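Local atomic coordinates of putative branched-chain amino acid transport system substrate-binding protein (Rhodopseudomonas palustris, PDB entry 3TX6), a protein that probably acts as the periplasmic substrate-binding component of an ABC transporter for lignin-derived aromatic acids, and binds 3-(4-hydroxyphenyl)pyruvic acid. Residues A[48-51]-A[56-59]; A[295-300]-A[317-322]; A[303-306]-A[311-314]. All blocks are in the same frame, centred on the assembly; numbering follows the deposited sequence. Where two conformers were deposited one is given.

Interaction 1: residues A[48-51]-A[56-59]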
# COMPACT_ATOMS: atom_id res chain seq x y z
N LEU A 48 14.56 10.22 -0.67
CA LEU A 48 14.46 11.02 -1.89
C LEU A 48 13.04 10.98 -2.43
O LEU A 48 12.35 9.98 -2.27
CB LEU A 48 15.41 10.43 -2.96
CG LEU A 48 16.92 10.58 -2.66
CD1 LEU A 48 17.77 9.83 -3.72
CD2 LEU A 48 17.39 12.06 -2.55
N ASP A 49 12.65 12.04 -3.11
CA ASP A 49 11.42 12.12 -3.87
C ASP A 49 11.66 11.58 -5.27
O ASP A 49 12.66 11.94 -5.90
CB ASP A 49 11.03 13.58 -3.95
CG ASP A 49 9.74 13.86 -4.70
OD1 ASP A 49 8.84 13.00 -4.80
OD2 ASP A 49 9.66 15.01 -5.21
N ASP A 50 10.69 10.85 -5.79
CA ASP A 50 10.70 10.48 -7.19
C ASP A 50 9.55 11.10 -8.02
O ASP A 50 9.46 10.84 -9.23
CB ASP A 50 10.66 8.97 -7.36
CG ASP A 50 9.56 8.30 -6.55
OD1 ASP A 50 8.40 8.76 -6.61
OD2 ASP A 50 9.88 7.25 -5.93
N GLY A 51 8.66 11.88 -7.40
CA GLY A 51 7.55 12.47 -8.12
C GLY A 51 6.57 11.47 -8.73
O GLY A 51 5.74 11.85 -9.56
N ALA A 56 12.82 8.69 -12.36
CA ALA A 56 13.38 9.23 -11.12
C ALA A 56 13.60 8.14 -10.05
O ALA A 56 14.61 8.14 -9.35
CB ALA A 56 12.50 10.36 -10.56
N ALA A 57 12.65 7.20 -9.94
CA ALA A 57 12.73 6.12 -8.92
C ALA A 57 13.91 5.18 -9.28
O ALA A 57 14.61 4.71 -8.38
CB ALA A 57 11.40 5.36 -8.80
N THR A 58 14.16 4.95 -10.57
CA THR A 58 15.26 4.12 -11.00
C THR A 58 16.58 4.80 -10.61
O THR A 58 17.49 4.18 -10.03
CB THR A 58 15.20 3.91 -12.54
OG1 THR A 58 13.98 3.26 -12.91
CG2 THR A 58 16.38 3.09 -13.03
N THR A 59 16.65 6.09 -10.90
CA THR A 59 17.83 6.86 -10.57
C THR A 59 18.05 6.89 -9.06
O THR A 59 19.19 6.69 -8.60
CB THR A 59 17.72 8.28 -11.12
OG1 THR A 59 17.75 8.23 -12.54
CG2 THR A 59 18.83 9.20 -10.58

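Interaction 2: residues A[295-300]-A[317-322]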
# COMPACT_ATOMS: atom_id res chain seq x y z
N GLU A 295 13.40 -4.38 12.30
CA GLU A 295 13.68 -4.72 13.69
C GLU A 295 13.73 -6.24 13.95
O GLU A 295 14.42 -6.64 14.87
CB GLU A 295 12.65 -4.09 14.63
CG GLU A 295 12.80 -2.60 14.81
CD GLU A 295 11.76 -2.08 15.79
OE1 GLU A 295 11.37 -2.79 16.75
OE2 GLU A 295 11.30 -0.97 15.64
N ARG A 296 13.01 -7.04 13.16
CA ARG A 296 13.06 -8.51 13.25
C ARG A 296 14.23 -9.09 12.47
O ARG A 296 14.95 -9.97 12.99
CB ARG A 296 11.78 -9.18 12.67
CG ARG A 296 10.63 -9.21 13.62
CD ARG A 296 10.81 -10.22 14.75
NE ARG A 296 10.82 -11.64 14.40
CZ ARG A 296 9.74 -12.43 14.27
NH1 ARG A 296 8.51 -11.99 14.39
NH2 ARG A 296 9.91 -13.70 13.98
N VAL A 297 14.43 -8.63 11.23
CA VAL A 297 15.34 -9.36 10.37
C VAL A 297 16.80 -8.88 10.52
O VAL A 297 17.74 -9.65 10.33
CB VAL A 297 14.95 -9.35 8.88
CG1 VAL A 297 13.63 -10.07 8.63
CG2 VAL A 297 14.99 -7.97 8.25
N VAL A 298 17.01 -7.62 10.82
CA VAL A 298 18.38 -7.10 10.96
C VAL A 298 19.15 -7.81 12.10
O VAL A 298 20.32 -8.16 11.89
CB VAL A 298 18.39 -5.55 11.10
CG1 VAL A 298 19.75 -5.05 11.64
CG2 VAL A 298 18.01 -4.90 9.75
N PRO A 299 18.53 -7.98 13.30
CA PRO A 299 19.35 -8.70 14.31
C PRO A 299 19.76 -10.11 13.88
O PRO A 299 20.84 -10.55 14.20
CB PRO A 299 18.45 -8.71 15.57
CG PRO A 299 17.56 -7.49 15.37
CD PRO A 299 17.29 -7.42 13.88
N VAL A 300 18.91 -10.78 13.10
CA VAL A 300 19.26 -12.09 12.56
C VAL A 300 20.48 -11.98 11.63
O VAL A 300 21.48 -12.73 11.80
CB VAL A 300 18.07 -12.75 11.84
CG1 VAL A 300 18.49 -14.08 11.18
CG2 VAL A 300 16.90 -12.96 12.79
N ARG A 317 18.00 -11.09 3.16
CA ARG A 317 17.13 -11.86 2.24
C ARG A 317 16.66 -13.16 2.87
O ARG A 317 15.47 -13.49 2.85
CB ARG A 317 17.83 -12.16 0.94
CG ARG A 317 16.93 -12.77 -0.14
CD ARG A 317 17.69 -13.09 -1.44
NE ARG A 317 18.63 -14.21 -1.34
CZ ARG A 317 18.30 -15.50 -1.48
NH1 ARG A 317 17.04 -15.86 -1.67
NH2 ARG A 317 19.21 -16.45 -1.38
N LYS A 318 17.59 -13.92 3.42
CA LYS A 318 17.23 -15.20 4.04
C LYS A 318 16.39 -14.99 5.31
O LYS A 318 15.46 -15.76 5.56
CB LYS A 318 18.47 -16.05 4.35
CG LYS A 318 19.25 -16.48 3.13
CD LYS A 318 18.52 -17.50 2.27
CE LYS A 318 19.49 -18.38 1.49
NZ LYS A 318 18.77 -19.36 0.60
N ALA A 319 16.67 -13.94 6.08
CA ALA A 319 15.93 -13.67 7.31
C ALA A 319 14.49 -13.26 7.05
O ALA A 319 13.59 -13.57 7.85
CB ALA A 319 16.65 -12.66 8.15
N LEU A 320 14.25 -12.64 5.91
CA LEU A 320 12.86 -12.30 5.54
C LEU A 320 11.97 -13.51 5.42
O LEU A 320 10.77 -13.42 5.66
CB LEU A 320 12.78 -11.48 4.23
CG LEU A 320 13.26 -10.02 4.28
CD1 LEU A 320 13.57 -9.51 2.88
CD2 LEU A 320 12.23 -9.17 5.01
N VAL A 321 12.55 -14.65 5.07
CA VAL A 321 11.74 -15.86 4.93
C VAL A 321 11.93 -16.87 6.08
O VAL A 321 11.20 -17.86 6.15
CB VAL A 321 11.99 -16.53 3.57
CG1 VAL A 321 11.60 -15.59 2.41
CG2 VAL A 321 13.44 -16.97 3.48
N SER A 322 12.92 -16.64 6.95
CA SER A 322 13.07 -17.49 8.16
C SER A 322 12.36 -16.95 9.39
O SER A 322 11.91 -17.73 10.24
CB SER A 322 14.56 -17.75 8.51
OG SER A 322 15.25 -16.57 8.91

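Interaction 3: residues A[303-306]-A[311-314]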
# COMPACT_ATOMS: atom_id res chain seq x y z
N LYS A 303 23.92 -11.41 13.32
CA LYS A 303 24.54 -12.56 13.93
C LYS A 303 25.67 -13.10 13.11
O LYS A 303 26.64 -13.61 13.70
CB LYS A 303 23.57 -13.70 14.25
CG LYS A 303 22.59 -13.37 15.34
CD LYS A 303 21.62 -14.53 15.58
CE LYS A 303 20.66 -14.23 16.73
NZ LYS A 303 19.77 -15.38 16.97
N THR A 304 25.53 -13.03 11.77
CA THR A 304 26.41 -13.75 10.85
C THR A 304 27.09 -12.89 9.78
O THR A 304 27.90 -13.38 9.00
CB THR A 304 25.65 -14.88 10.16
OG1 THR A 304 24.62 -14.32 9.34
CG2 THR A 304 25.07 -15.89 11.19
N ALA A 305 26.78 -11.60 9.71
CA ALA A 305 27.29 -10.74 8.66
C ALA A 305 27.39 -9.31 9.15
O ALA A 305 26.65 -8.85 9.99
CB ALA A 305 26.38 -10.82 7.41
N LYS A 306 28.32 -8.58 8.55
CA LYS A 306 28.56 -7.20 8.87
C LYS A 306 27.80 -6.28 7.92
O LYS A 306 27.81 -6.50 6.69
CB LYS A 306 30.06 -6.89 8.73
CG LYS A 306 31.01 -7.79 9.54
CD LYS A 306 32.49 -7.40 9.29
CE LYS A 306 33.49 -8.35 9.94
NZ LYS A 306 34.91 -7.85 9.77
N GLU A 311 27.26 -10.13 2.05
CA GLU A 311 26.87 -11.17 2.99
C GLU A 311 25.71 -10.71 3.89
O GLU A 311 24.81 -11.49 4.20
CB GLU A 311 28.06 -11.63 3.83
CG GLU A 311 29.10 -12.35 3.01
CD GLU A 311 30.23 -11.46 2.49
OE1 GLU A 311 30.06 -10.28 2.10
OE2 GLU A 311 31.36 -11.97 2.49
N PHE A 312 25.72 -9.43 4.26
CA PHE A 312 24.63 -8.85 5.06
C PHE A 312 23.33 -8.75 4.27
O PHE A 312 22.27 -9.13 4.75
CB PHE A 312 25.05 -7.51 5.58
CG PHE A 312 24.14 -6.93 6.64
CD1 PHE A 312 24.07 -7.44 7.93
CD2 PHE A 312 23.35 -5.84 6.33
CE1 PHE A 312 23.21 -6.85 8.85
CE2 PHE A 312 22.55 -5.24 7.24
CZ PHE A 312 22.50 -5.73 8.50
N ARG A 313 23.43 -8.30 3.03
CA ARG A 313 22.27 -8.23 2.16
C ARG A 313 21.66 -9.63 1.96
O ARG A 313 20.44 -9.80 2.03
CB ARG A 313 22.64 -7.55 0.85
CG ARG A 313 23.02 -6.08 1.03
CD ARG A 313 23.14 -5.34 -0.29
NE ARG A 313 24.28 -5.77 -1.10
CZ ARG A 313 25.51 -5.26 -1.00
NH1 ARG A 313 25.73 -4.29 -0.16
NH2 ARG A 313 26.49 -5.68 -1.77
N GLU A 314 22.52 -10.62 1.74
CA GLU A 314 22.06 -11.98 1.59
C GLU A 314 21.41 -12.50 2.89
O GLU A 314 20.40 -13.16 2.84
CB GLU A 314 23.23 -12.87 1.14
CG GLU A 314 22.91 -14.34 1.06
CD GLU A 314 21.99 -14.71 -0.08
OE1 GLU A 314 21.61 -13.85 -0.90
OE2 GLU A 314 21.68 -15.91 -0.19

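Interaction 1: residues A[48-51]-A[56-59]
OD2 of Asp-50 is gripped by two hydroxyls, those of Ser-76 and Thr-13, while its carbon neighbour across the contact, Ala-57 CB, lies 3.8 Å from the same oxygen. OD1 is held as well, by the backbone N of Gly-52 and the hydroxyl of Thr-15, so this buried carboxylate is satisfied through both oxygens, which would be expected to favour its charged form. The acid thus anchors the loop, and the packing against the helix falls mainly to CB and the backbone, with OD2 grazing the Ala-57 methyl. With CG lodged between the backbone N and the carbonyl carbon (chi1 50°), the carboxylate is folded back over its own backbone, and CB is presented to the first turn of the helix, 3.7 Å from Ala-57 N. Ala-57 CB then lies alongside the acid, touching both CB and OD2. One residue earlier, Ala-56 CB packs against the main chain, 3.4 Å from Asp-50 O and 3.8 Å from Asp-50 CA. Two successive methyls therefore meet one acidic residue, one at its side chain and one at its backbone; consistent with their small size, the CA atoms of Asp-50 and Ala-56 are 4.9 Å apart. The chain leaves the strand through an Asx turn: Gly-51 N donates to Asp-49 OD1 over 2.8 Å at 160°, arriving from above the carboxylate plane, and Gly-51 adopts a positive phi of 62°, which glycine tolerates readily. The whole illustrates how a strand hands over to a helix in the Rossmann-like sheet of a periplasmic binding protein. Strand 41-49 runs parallel to strand 8-14, to which Leu-48 and Asp-50 are bonded through the backbone, and helix 54-67 lies against helix 79-92, with Ala-57 packed on Pro-81 and Val-85.

Interaction 2: residues A[295-300]-A[317-322]
Helices 295-300 and 317-322 pass each other with their axes 8.7 Å apart at an angle of 125°, and the backbones come nearest at Val-297 and Ala-319, whose CA atoms are 5.3 Å apart. The approach is consistent with the small residue at its centre. Ala-319 points its methyl at the opposing helix, where it is received by two valines one turn apart: CB of Val-297 and CG1 of Val-300 both lie 3.8 Å from Ala-319 CB. The two valines use different rotamers for this. Val-300 extends CG1 anti to its backbone N (chi1 176°), bringing that branch to the alanine. Val-297 instead places CG1 beside its own N, and this branch passes alongside the methyl to rest on the main chain beyond it, 3.6 Å from Ala-319 O. The same CG1 also meets Leu-320 at 4.0 Å from CD2; the leucine begins by leading away from the contact, and its branched end bends back to join it. The side-chain contacts are apolar, with one methyl resting on a carbonyl oxygen, an example of two helix segments meeting through shape and apolar packing. At the far end of the contact the second helix is finishing, with Val-321 N bonded to Lys-318 O at 3.2 Å. The first helix is kinked at Pro-299, whose N has no hydrogen to give to the preceding turn. Beyond the pair, Arg-296 forms a salt bridge with Glu-323 just past helix 310-322, and Val-298 and Pro-299 pack on Ile-38 of strand 37-38, so that helix 282-304 is wedged between its partner helix and the edge strand of a sheet.

Interaction 3: residues A[303-306]-A[311-314]
With CG anti to its backbone N (chi1 -168°), Phe-312 swings its ring back along the chain segment of Ala-305 and Lys-306, in a helix-loop-helix connection where helix 282-304 gives way to helix 310-322. The ring approaches the two peptide groups obliquely. Ala-305, in an extended conformation after the helix, points its methyl into the opening turn of the second helix, 3.5 Å from Phe-312 N and 4.0 Å from both Phe-312 CB and Glu-311 CB. The longer side chains of Glu-311 and Lys-306 lead away from the contact, Lys-306 reaching Glu-4, so the contact rests mainly on the Ala-305 methyl, the CB and ring of Phe-312 and the backbone. Thr-309 ties the loop together, its hydroxyl bonded to both Lys-306 O and Phe-312 N. Further along, the ring packs on Ala-301 and Leu-302 of the first helix. Replacing the phenylalanine with an alanine here would probably open a gap between the Ala-305 and Lys-306 backbone and those two residues, leaving the end of the first helix more weakly held to the second. The tightest fit is at the base of the ring, where Lys-306 O lies 3.1 Å from Phe-312 CB.

Interactions 2 and 3 are two readings of one helix pair, with centres about 10 Å apart: interaction 3 lies at the turn between helices 282-304 and 310-322, interaction 2 at their crossing further on. They meet where Val-298 CG1 lies 4.2 Å from Phe-312 CZ, so the valine that faces away from one contact abuts the ring of the other. Interaction 1 stands apart, its centre about 27 Å from each, with nearest atoms about 15 Å from interaction 3 and 18 Å from interaction 2. None of the segments lines the ligand pocket; for interaction 1 the Asp-50 side chain is about 11 Å from the bound 3-(4-hydroxyphenyl)pyruvic acid.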